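PDB 3FF4: uncharacterized protein from Cytophaga hutchinsonii ATCC 33406, which is of unknown function but carries a CoA-binding domain of the Rossmann type, so it probably binds coenzyme A or a related nucleotide. Local coordinates for residues A[59-65]-A[83-89]; A[4-10]-A[31-37]; A[22-27]-A[113-117]. All blocks are in the same frame, centred on the assembly; numbering follows the deposited sequence.

Interaction 1: A[59-65]-A[83-89]; sequences VDTVTLY and PKRVIFN
N89, just past the end of strand 85-88, reaches across to strand 61-64; the two strands are parallel neighbours in the sheet of a Rossmann-like fold. Its amide lies with T63 OG1 and L64 O almost in its plane. ND2 donates to both: the bond to L64 O is nearly straight (175°), and T63 OG1 lies 2.8 Å from N89 ND2. L64 O receives that N-H from above its carbonyl plane. The same amide nitrogen sits over one face of the Y65 ring, toward the rim. T63 OG1 and N89 OD1 also hydrogen-bond to T113 OG1 of helix 113-119.

Further back, R85 and T61 meet on the face they share with T63 and I87. R85 turns its guanidinium edge to T61, and NE and NH2 both donate to OG1. The bend in the R85 chain at chi3 (64°) brings this edge round. T61 OG1 in turn donates a hydrogen bond to D60 OD2, so three bonds meet on this one hydroxyl. D60 OD2 is well out of the guanidinium plane, 4.2 Å from R85 NH2, and would add charge attraction only. The I87 CD1 methyl packs on T61 CG2.

On the other face, V62 and V86 pack together, and L64 lies alongside F88. L64 CD1 sits over the ring, 3.9 Å from the F88 centroid and displaced toward CE1.

Interaction 2: A[4-10]-A[31-37]; sequences MKKTLIL and GHEFIPV
This is a parallel strand pairing, 7-10 with 34-37, at one side of the sheet. The two strands and helix 19-30 form a beta-alpha-beta unit. Four backbone bonds join them, from T7 N to E33 O through V37 N to I9 O. Just before the two strands begin, H32 ND1 accepts the backbone N-H of K5, with K5 N 2.8 Å away. The donor lies in the ring plane, and the bond is fairly straight (165°). M4 is modelled as selenomethionine; its SE sits over the centre of one H32 ring face, 4.2 Å from the centroid. The ring is thus held at its edge and covered on a face. Replacing H32 with an alanine removes the ring, which would probably leave K5 N without this acceptor and the M4 selenium without its aromatic partner.

K6 and E33 run side by side. Their salt bridge is long, with K6 NZ 3.8 Å from E33 OE1, while K6 CD packs closer to the carboxylate. L8 CG meets V37 CG2, and L10 CD1 meets V37 CG1. I9 CD1 touches F34 CD1 on the other face. Helix 19-30 covers T7 and I9, helix 75-81 covers L8 and L10, and strand 61-64 flanks strand 7-10.

Interaction 3: A[22-27]-A[113-117]; sequences LAAERL and TLVML
L114 and L117 of helix 113-119 make apolar contact with A23, R26 and L27 of helix 19-30. L114 CD2 lies 3.5 Å from R26 CG and 3.7 Å from A23 CA, so it rests on the backbone where the alanine is small. Its other methyl, CD1, meets L22 CB. With CG beside its backbone N (chi1 -48°), the L114 branch swings across to the other helix. L117 follows about one turn later. L117 CD1 touches R26 CB at 3.7 Å and L27 CD2 at 3.9 Å. The L27 and L117 side chains cross at about a right angle.

R26 takes part through its aliphatic stem. CB and CG cover the leucine methyls, and the bends at chi2 and chi3 lead the guanidinium away. T113 adds a looser methyl contact, CG2 to A23 CB at 4.3 Å. T113 OG1 hydrogen-bonds to T63 OG1 in the sheet and to N89 OD1 just beyond it.

The segment axes come no closer than 9.8 Å and run at 19°, nearly parallel. L27 also packs on T7 and I9, and T113 on I87. Two near-parallel helices on one face of a parallel sheet are characteristic of the three-layer Rossmann-like fold.

How the interactions relate
Interactions 1 and 2 share one parallel sheet, and their centres are about 9 Å apart. Strands 61-64 and 7-10 are neighbours in it: T63 N lies 2.8 Å from L8 O, a probable hydrogen bond. Interaction 3 sets the first and last helices side by side on one face of that sheet. T113 ties it to interaction 1, with its OG1 2.6 Å from T63 OG1 and 2.7 Å from N89 OD1. Helix 19-30 connects the two strands of interaction 2, and I9 CD1 lies 3.6 Å from A24 CB. F122 at the C-terminus adds a further link, through salt bridges to K5 and R85. A coenzyme A site remains an inference from the family.

Interaction 1: A[59-65]-A[83-89]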
loop_
_atom_site.group_PDB
_atom_site.type_symbol
_atom_site.label_atom_id
_atom_site.label_comp_id
_atom_site.label_asym_id
_atom_site.label_seq_id
_atom_site.Cartn_x
_atom_site.Cartn_y
_atom_site.Cartn_z
ATOM N N VAL A 59 9.548 -5.579 -1.735
ATOM C CA VAL A 59 8.535 -4.708 -1.087
ATOM C C VAL A 59 8.477 -4.982 0.429
ATOM O O VAL A 59 8.276 -6.117 0.861
ATOM C CB VAL A 59 7.138 -4.835 -1.746
ATOM C CG1 VAL A 59 6.057 -3.973 -0.978
ATOM C CG2 VAL A 59 7.207 -4.386 -3.228
ATOM N N ASP A 60 8.667 -3.956 1.240
ATOM C CA ASP A 60 8.539 -4.102 2.689
ATOM C C ASP A 60 7.063 -4.055 3.107
ATOM O O ASP A 60 6.573 -4.920 3.857
ATOM C CB ASP A 60 9.341 -2.996 3.391
ATOM C CG ASP A 60 9.219 -3.041 4.914
ATOM O OD1 ASP A 60 10.207 -3.418 5.595
ATOM O OD2 ASP A 60 8.152 -2.661 5.445
ATOM N N THR A 61 6.373 -3.028 2.633
ATOM C CA THR A 61 5.018 -2.726 3.041
ATOM C C THR A 61 4.129 -2.546 1.817
ATOM O O THR A 61 4.480 -1.817 0.887
ATOM C CB THR A 61 4.984 -1.412 3.898
ATOM O OG1 THR A 61 5.702 -1.610 5.118
ATOM C CG2 THR A 61 3.545 -1.006 4.212
ATOM N N VAL A 62 2.975 -3.208 1.811
ATOM C CA VAL A 62 1.909 -2.839 0.888
ATOM C C VAL A 62 0.954 -1.945 1.710
ATOM O O VAL A 62 0.491 -2.334 2.781
ATOM C CB VAL A 62 1.198 -4.059 0.301
ATOM C CG1 VAL A 62 -0.052 -3.633 -0.535
ATOM C CG2 VAL A 62 2.198 -4.910 -0.558
ATOM N N THR A 63 0.709 -0.734 1.228
ATOM C CA THR A 63 -0.300 0.132 1.866
ATOM C C THR A 63 -1.550 0.237 0.979
ATOM O O THR A 63 -1.502 0.630 -0.205
ATOM C CB THR A 63 0.274 1.523 2.332
ATOM O OG1 THR A 63 -0.698 2.235 3.133
ATOM C CG2 THR A 63 0.746 2.397 1.114
ATOM N N LEU A 64 -2.664 -0.171 1.563
ATOM C CA LEU A 64 -3.906 -0.410 0.847
ATOM C C LEU A 64 -4.839 0.792 0.815
ATOM O O LEU A 64 -5.212 1.327 1.879
ATOM C CB LEU A 64 -4.676 -1.537 1.516
ATOM C CG LEU A 64 -4.214 -2.969 1.291
ATOM C CD1 LEU A 64 -5.143 -3.840 2.124
ATOM C CD2 LEU A 64 -4.342 -3.318 -0.187
ATOM N N TYR A 65 -5.233 1.172 -0.402
ATOM C CA TYR A 65 -6.245 2.191 -0.594
ATOM C C TYR A 65 -7.309 1.698 -1.550
ATOM O O TYR A 65 -7.727 2.455 -2.394
ATOM C CB TYR A 65 -5.633 3.516 -1.090
ATOM C CG TYR A 65 -4.854 4.173 0.006
ATOM C CD1 TYR A 65 -5.508 4.928 0.992
ATOM C CD2 TYR A 65 -3.462 3.984 0.114
ATOM C CE1 TYR A 65 -4.793 5.514 2.052
ATOM C CE2 TYR A 65 -2.733 4.590 1.173
ATOM C CZ TYR A 65 -3.404 5.339 2.118
ATOM O OH TYR A 65 -2.717 5.903 3.170
ATOM N N PRO A 83 5.256 -9.301 1.112
ATOM C CA PRO A 83 5.741 -8.145 1.867
ATOM C C PRO A 83 5.923 -8.522 3.329
ATOM O O PRO A 83 5.342 -9.503 3.760
ATOM C CB PRO A 83 4.578 -7.158 1.764
ATOM C CG PRO A 83 3.367 -7.998 1.620
ATOM C CD PRO A 83 3.823 -9.188 0.778
ATOM N N LYS A 84 6.687 -7.746 4.093
ATOM C CA LYS A 84 6.727 -7.921 5.552
ATOM C C LYS A 84 5.409 -7.503 6.216
ATOM O O LYS A 84 4.995 -8.079 7.209
ATOM C CB LYS A 84 7.860 -7.096 6.150
ATOM C CG LYS A 84 9.235 -7.466 5.603
ATOM C CD LYS A 84 10.319 -6.769 6.394
ATOM C CE LYS A 84 10.577 -7.524 7.699
ATOM N NZ LYS A 84 11.687 -6.914 8.473
ATOM N N ARG A 85 4.727 -6.522 5.636
ATOM C CA ARG A 85 3.595 -5.907 6.306
ATOM C C ARG A 85 2.595 -5.396 5.282
ATOM O O ARG A 85 2.983 -4.915 4.207
ATOM C CB ARG A 85 4.081 -4.731 7.173
ATOM C CG ARG A 85 2.964 -3.846 7.770
ATOM C CD ARG A 85 3.543 -2.725 8.622
ATOM N NE ARG A 85 4.344 -1.804 7.812
ATOM C CZ ARG A 85 4.975 -0.729 8.289
ATOM N NH1 ARG A 85 4.916 -0.428 9.607
ATOM N NH2 ARG A 85 5.677 0.040 7.453
ATOM N N VAL A 86 1.308 -5.477 5.623
ATOM C CA VAL A 86 0.277 -4.862 4.817
ATOM C C VAL A 86 -0.514 -3.908 5.731
ATOM O O VAL A 86 -0.973 -4.320 6.805
ATOM C CB VAL A 86 -0.660 -5.898 4.159
ATOM C CG1 VAL A 86 -1.804 -5.212 3.417
ATOM C CG2 VAL A 86 0.094 -6.809 3.160
ATOM N N ILE A 87 -0.630 -2.644 5.327
ATOM C CA ILE A 87 -1.384 -1.644 6.125
ATOM C C ILE A 87 -2.810 -1.463 5.574
ATOM O O ILE A 87 -2.996 -1.188 4.363
ATOM C CB ILE A 87 -0.704 -0.269 6.159
ATOM C CG1 ILE A 87 0.714 -0.384 6.704
ATOM C CG2 ILE A 87 -1.569 0.762 7.007
ATOM C CD1 ILE A 87 1.552 0.908 6.613
ATOM N N PHE A 88 -3.791 -1.686 6.454
ATOM C CA PHE A 88 -5.224 -1.419 6.196
ATOM C C PHE A 88 -5.599 -0.004 6.676
ATOM O O PHE A 88 -5.935 0.206 7.867
ATOM C CB PHE A 88 -6.082 -2.487 6.905
ATOM C CG PHE A 88 -5.865 -3.852 6.353
ATOM C CD1 PHE A 88 -6.737 -4.384 5.415
ATOM C CD2 PHE A 88 -4.711 -4.557 6.663
ATOM C CE1 PHE A 88 -6.484 -5.640 4.874
ATOM C CE2 PHE A 88 -4.460 -5.801 6.104
ATOM C CZ PHE A 88 -5.335 -6.343 5.226
ATOM N N ASN A 89 -5.512 0.968 5.754
ATOM C CA ASN A 89 -5.905 2.355 6.032
ATOM C C ASN A 89 -7.430 2.437 6.218
ATOM O O ASN A 89 -8.135 1.499 5.831
ATOM C CB ASN A 89 -5.378 3.281 4.928
ATOM C CG ASN A 89 -3.889 3.155 4.773
ATOM O OD1 ASN A 89 -3.128 3.681 5.581
ATOM N ND2 ASN A 89 -3.459 2.398 3.788
HETATM O O HOH W 1 10.812 -3.836 8.242
#

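Interaction 2: A[4-10]-A[31-37]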
loop_
_atom_site.group_PDB
_atom_site.type_symbol
_atom_site.label_atom_id
_atom_site.label_comp_id
_atom_site.label_asym_id
_atom_site.label_seq_id
_atom_site.Cartn_x
_atom_site.Cartn_y
_atom_site.Cartn_z
HETATM N N MSE A 4 14.143 3.374 6.138
HETATM C CA MSE A 4 13.474 3.500 4.859
HETATM C C MSE A 4 12.872 2.158 4.494
HETATM O O MSE A 4 13.523 1.131 4.635
HETATM C CB MSE A 4 14.448 3.990 3.798
HETATM C CG MSE A 4 15.037 5.377 4.125
HETATM SE SE MSE A 4 13.677 6.748 4.652
HETATM C CE MSE A 4 13.660 6.539 6.610
ATOM N N LYS A 5 11.612 2.167 4.070
ATOM C CA LYS A 5 10.929 0.954 3.671
ATOM C C LYS A 5 10.355 1.113 2.273
ATOM O O LYS A 5 9.631 2.073 1.997
ATOM C CB LYS A 5 9.823 0.615 4.672
ATOM C CG LYS A 5 10.351 0.514 6.079
ATOM C CD LYS A 5 9.298 0.135 7.057
ATOM C CE LYS A 5 9.946 -0.145 8.387
ATOM N NZ LYS A 5 8.911 -0.391 9.382
ATOM N N LYS A 6 10.689 0.174 1.394
ATOM C CA LYS A 6 10.081 0.144 0.080
ATOM C C LYS A 6 8.597 -0.182 0.180
ATOM O O LYS A 6 8.208 -1.285 0.600
ATOM C CB LYS A 6 10.771 -0.848 -0.849
ATOM C CG LYS A 6 10.056 -0.931 -2.192
ATOM C CD LYS A 6 11.004 -1.079 -3.310
ATOM C CE LYS A 6 11.535 -2.446 -3.377
ATOM N NZ LYS A 6 12.670 -2.398 -4.330
ATOM N N THR A 7 7.783 0.782 -0.228
ATOM C CA THR A 7 6.336 0.782 0.049
ATOM C C THR A 7 5.499 0.822 -1.231
ATOM O O THR A 7 5.570 1.774 -2.029
ATOM C CB THR A 7 5.947 1.964 0.972
ATOM O OG1 THR A 7 6.691 1.841 2.195
ATOM C CG2 THR A 7 4.441 1.928 1.277
ATOM N N LEU A 8 4.704 -0.216 -1.432
ATOM C CA LEU A 8 3.845 -0.264 -2.624
ATOM C C LEU A 8 2.457 0.265 -2.218
ATOM O O LEU A 8 1.847 -0.248 -1.263
ATOM C CB LEU A 8 3.768 -1.704 -3.178
ATOM C CG LEU A 8 3.076 -1.932 -4.533
ATOM C CD1 LEU A 8 3.817 -3.067 -5.233
ATOM C CD2 LEU A 8 1.587 -2.274 -4.335
ATOM N N ILE A 9 1.975 1.281 -2.934
ATOM C CA ILE A 9 0.608 1.825 -2.735
ATOM C C ILE A 9 -0.330 1.172 -3.715
ATOM O O ILE A 9 -0.206 1.374 -4.937
ATOM C CB ILE A 9 0.588 3.355 -2.985
ATOM C CG1 ILE A 9 1.696 4.031 -2.152
ATOM C CG2 ILE A 9 -0.868 3.946 -2.780
ATOM C CD1 ILE A 9 1.876 5.569 -2.402
ATOM N N LEU A 10 -1.271 0.400 -3.186
ATOM C CA LEU A 10 -2.227 -0.313 -3.986
ATOM C C LEU A 10 -3.584 0.414 -3.930
ATOM O O LEU A 10 -4.230 0.505 -2.875
ATOM C CB LEU A 10 -2.339 -1.768 -3.492
ATOM C CG LEU A 10 -3.148 -2.731 -4.359
ATOM C CD1 LEU A 10 -2.538 -2.800 -5.765
ATOM C CD2 LEU A 10 -3.201 -4.134 -3.751
ATOM N N GLY A 31 11.300 9.936 2.698
ATOM C CA GLY A 31 12.460 9.290 2.071
ATOM C C GLY A 31 12.270 7.821 1.701
ATOM O O GLY A 31 13.202 7.168 1.221
ATOM N N HIS A 32 11.072 7.300 1.931
ATOM C CA HIS A 32 10.737 5.951 1.483
ATOM C C HIS A 32 10.543 5.925 -0.030
ATOM O O HIS A 32 9.983 6.865 -0.588
ATOM C CB HIS A 32 9.451 5.470 2.160
ATOM C CG HIS A 32 9.526 5.507 3.657
ATOM N ND1 HIS A 32 10.149 4.521 4.395
ATOM C CD2 HIS A 32 9.083 6.422 4.548
ATOM C CE1 HIS A 32 10.066 4.819 5.683
ATOM N NE2 HIS A 32 9.430 5.972 5.800
ATOM N N GLU A 33 11.002 4.855 -0.678
ATOM C CA GLU A 33 10.651 4.594 -2.074
ATOM C C GLU A 33 9.189 4.117 -2.143
ATOM O O GLU A 33 8.829 3.106 -1.530
ATOM C CB GLU A 33 11.589 3.551 -2.679
ATOM C CG GLU A 33 11.094 2.982 -3.991
ATOM C CD GLU A 33 12.110 2.047 -4.636
ATOM O OE1 GLU A 33 12.895 1.374 -3.901
ATOM O OE2 GLU A 33 12.134 2.012 -5.885
ATOM N N PHE A 34 8.345 4.874 -2.839
ATOM C CA PHE A 34 6.943 4.455 -3.049
ATOM C C PHE A 34 6.762 3.914 -4.466
ATOM O O PHE A 34 7.432 4.382 -5.428
ATOM C CB PHE A 34 5.933 5.583 -2.740
ATOM C CG PHE A 34 5.840 6.630 -3.806
ATOM C CD1 PHE A 34 4.833 6.561 -4.785
ATOM C CD2 PHE A 34 6.761 7.675 -3.856
ATOM C CE1 PHE A 34 4.761 7.521 -5.799
ATOM C CE2 PHE A 34 6.701 8.635 -4.872
ATOM C CZ PHE A 34 5.683 8.560 -5.839
ATOM N N ILE A 35 5.874 2.930 -4.599
ATOM C CA ILE A 35 5.545 2.384 -5.909
ATOM C C ILE A 35 4.027 2.409 -6.152
ATOM O O ILE A 35 3.308 1.669 -5.478
ATOM C CB ILE A 35 6.077 0.948 -6.082
ATOM C CG1 ILE A 35 7.601 0.906 -5.845
ATOM C CG2 ILE A 35 5.698 0.413 -7.499
ATOM C CD1 ILE A 35 8.131 -0.478 -5.638
ATOM N N PRO A 36 3.552 3.245 -7.111
ATOM C CA PRO A 36 2.103 3.390 -7.328
ATOM C C PRO A 36 1.525 2.318 -8.259
ATOM O O PRO A 36 1.935 2.222 -9.442
ATOM C CB PRO A 36 1.968 4.760 -7.977
ATOM C CG PRO A 36 3.330 5.057 -8.596
ATOM C CD PRO A 36 4.355 4.180 -7.943
ATOM N N VAL A 37 0.595 1.526 -7.721
ATOM C CA VAL A 37 -0.082 0.469 -8.460
ATOM C C VAL A 37 -1.590 0.659 -8.291
ATOM O O VAL A 37 -2.087 1.017 -7.219
ATOM C CB VAL A 37 0.348 -0.950 -7.992
ATOM C CG1 VAL A 37 -0.358 -2.066 -8.790
ATOM C CG2 VAL A 37 1.864 -1.117 -8.055
#

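Interaction 3: A[22-27]-A[113-117]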
loop_
_atom_site.group_PDB
_atom_site.type_symbol
_atom_site.label_atom_id
_atom_site.label_comp_id
_atom_site.label_asym_id
_atom_site.label_seq_id
_atom_site.Cartn_x
_atom_site.Cartn_y
_atom_site.Cartn_z
ATOM N N LEU A 22 -2.136 11.590 -0.869
ATOM C CA LEU A 22 -1.545 12.077 0.369
ATOM C C LEU A 22 -0.438 11.111 0.892
ATOM O O LEU A 22 0.632 11.566 1.309
ATOM C CB LEU A 22 -2.620 12.344 1.413
ATOM C CG LEU A 22 -3.695 13.315 0.915
ATOM C CD1 LEU A 22 -4.792 13.491 1.955
ATOM C CD2 LEU A 22 -3.072 14.679 0.558
ATOM N N ALA A 23 -0.676 9.795 0.827
ATOM C CA ALA A 23 0.305 8.850 1.347
ATOM C C ALA A 23 1.607 8.900 0.555
ATOM O O ALA A 23 2.682 8.860 1.142
ATOM C CB ALA A 23 -0.244 7.432 1.366
ATOM N N ALA A 24 1.507 8.976 -0.770
ATOM C CA ALA A 24 2.699 9.046 -1.618
ATOM C C ALA A 24 3.534 10.260 -1.246
ATOM O O ALA A 24 4.758 10.127 -1.102
ATOM C CB ALA A 24 2.333 9.069 -3.098
ATOM N N GLU A 25 2.863 11.400 -1.043
ATOM C CA GLU A 25 3.523 12.643 -0.614
ATOM C C GLU A 25 4.249 12.492 0.723
ATOM O O GLU A 25 5.394 12.922 0.842
ATOM C CB GLU A 25 2.531 13.800 -0.472
ATOM C CG GLU A 25 2.024 14.371 -1.769
ATOM C CD GLU A 25 1.134 15.610 -1.570
ATOM O OE1 GLU A 25 0.275 15.608 -0.644
ATOM O OE2 GLU A 25 1.301 16.583 -2.350
ATOM N N ARG A 26 3.580 11.913 1.730
ATOM C CA ARG A 26 4.240 11.741 3.025
ATOM C C ARG A 26 5.377 10.709 2.938
ATOM O O ARG A 26 6.443 10.934 3.488
ATOM C CB ARG A 26 3.266 11.378 4.155
ATOM C CG ARG A 26 2.208 12.413 4.494
ATOM C CD ARG A 26 2.764 13.696 5.117
ATOM N NE ARG A 26 3.086 14.648 4.068
ATOM C CZ ARG A 26 4.218 15.344 4.000
ATOM N NH1 ARG A 26 5.145 15.216 4.930
ATOM N NH2 ARG A 26 4.425 16.173 3.000
ATOM N N LEU A 27 5.147 9.581 2.262
ATOM C CA LEU A 27 6.199 8.568 2.109
ATOM C C LEU A 27 7.413 9.184 1.457
ATOM O O LEU A 27 8.550 9.050 1.944
ATOM C CB LEU A 27 5.691 7.399 1.262
ATOM C CG LEU A 27 4.718 6.465 1.984
ATOM C CD1 LEU A 27 3.891 5.641 0.990
ATOM C CD2 LEU A 27 5.451 5.551 3.027
ATOM N N THR A 113 -1.618 5.287 7.354
ATOM C CA THR A 113 -0.254 5.543 6.908
ATOM C C THR A 113 0.240 6.935 7.298
ATOM O O THR A 113 1.364 7.063 7.735
ATOM C CB THR A 113 -0.084 5.309 5.374
ATOM O OG1 THR A 113 -0.445 3.949 5.056
ATOM C CG2 THR A 113 1.396 5.585 4.946
ATOM N N LEU A 114 -0.598 7.971 7.149
ATOM C CA LEU A 114 -0.193 9.341 7.493
ATOM C C LEU A 114 0.088 9.488 8.998
ATOM O O LEU A 114 1.139 9.999 9.397
ATOM C CB LEU A 114 -1.254 10.369 7.058
ATOM C CG LEU A 114 -1.827 10.300 5.633
ATOM C CD1 LEU A 114 -2.831 11.466 5.359
ATOM C CD2 LEU A 114 -0.672 10.351 4.634
ATOM N N VAL A 115 -0.838 9.012 9.825
ATOM C CA VAL A 115 -0.678 9.026 11.282
ATOM C C VAL A 115 0.565 8.254 11.704
ATOM O O VAL A 115 1.344 8.735 12.546
ATOM C CB VAL A 115 -1.940 8.517 11.986
ATOM C CG1 VAL A 115 -1.718 8.369 13.497
ATOM C CG2 VAL A 115 -3.091 9.487 11.706
HETATM N N MSE A 116 0.774 7.093 11.086
HETATM C CA MSE A 116 1.926 6.275 11.402
HETATM C C MSE A 116 3.252 6.980 11.100
HETATM O O MSE A 116 4.191 6.922 11.898
HETATM C CB MSE A 116 1.823 4.904 10.724
HETATM C CG MSE A 116 0.745 4.043 11.372
HETATM SE SE MSE A 116 0.314 2.586 10.132
HETATM C CE MSE A 116 1.933 1.459 10.282
ATOM N N LEU A 117 3.322 7.663 9.962
ATOM C CA LEU A 117 4.542 8.361 9.606
ATOM C C LEU A 117 4.791 9.476 10.619
ATOM O O LEU A 117 5.932 9.698 11.051
ATOM C CB LEU A 117 4.479 8.889 8.156
ATOM C CG LEU A 117 4.776 7.813 7.088
ATOM C CD1 LEU A 117 4.168 8.117 5.721
ATOM C CD2 LEU A 117 6.317 7.591 6.986
#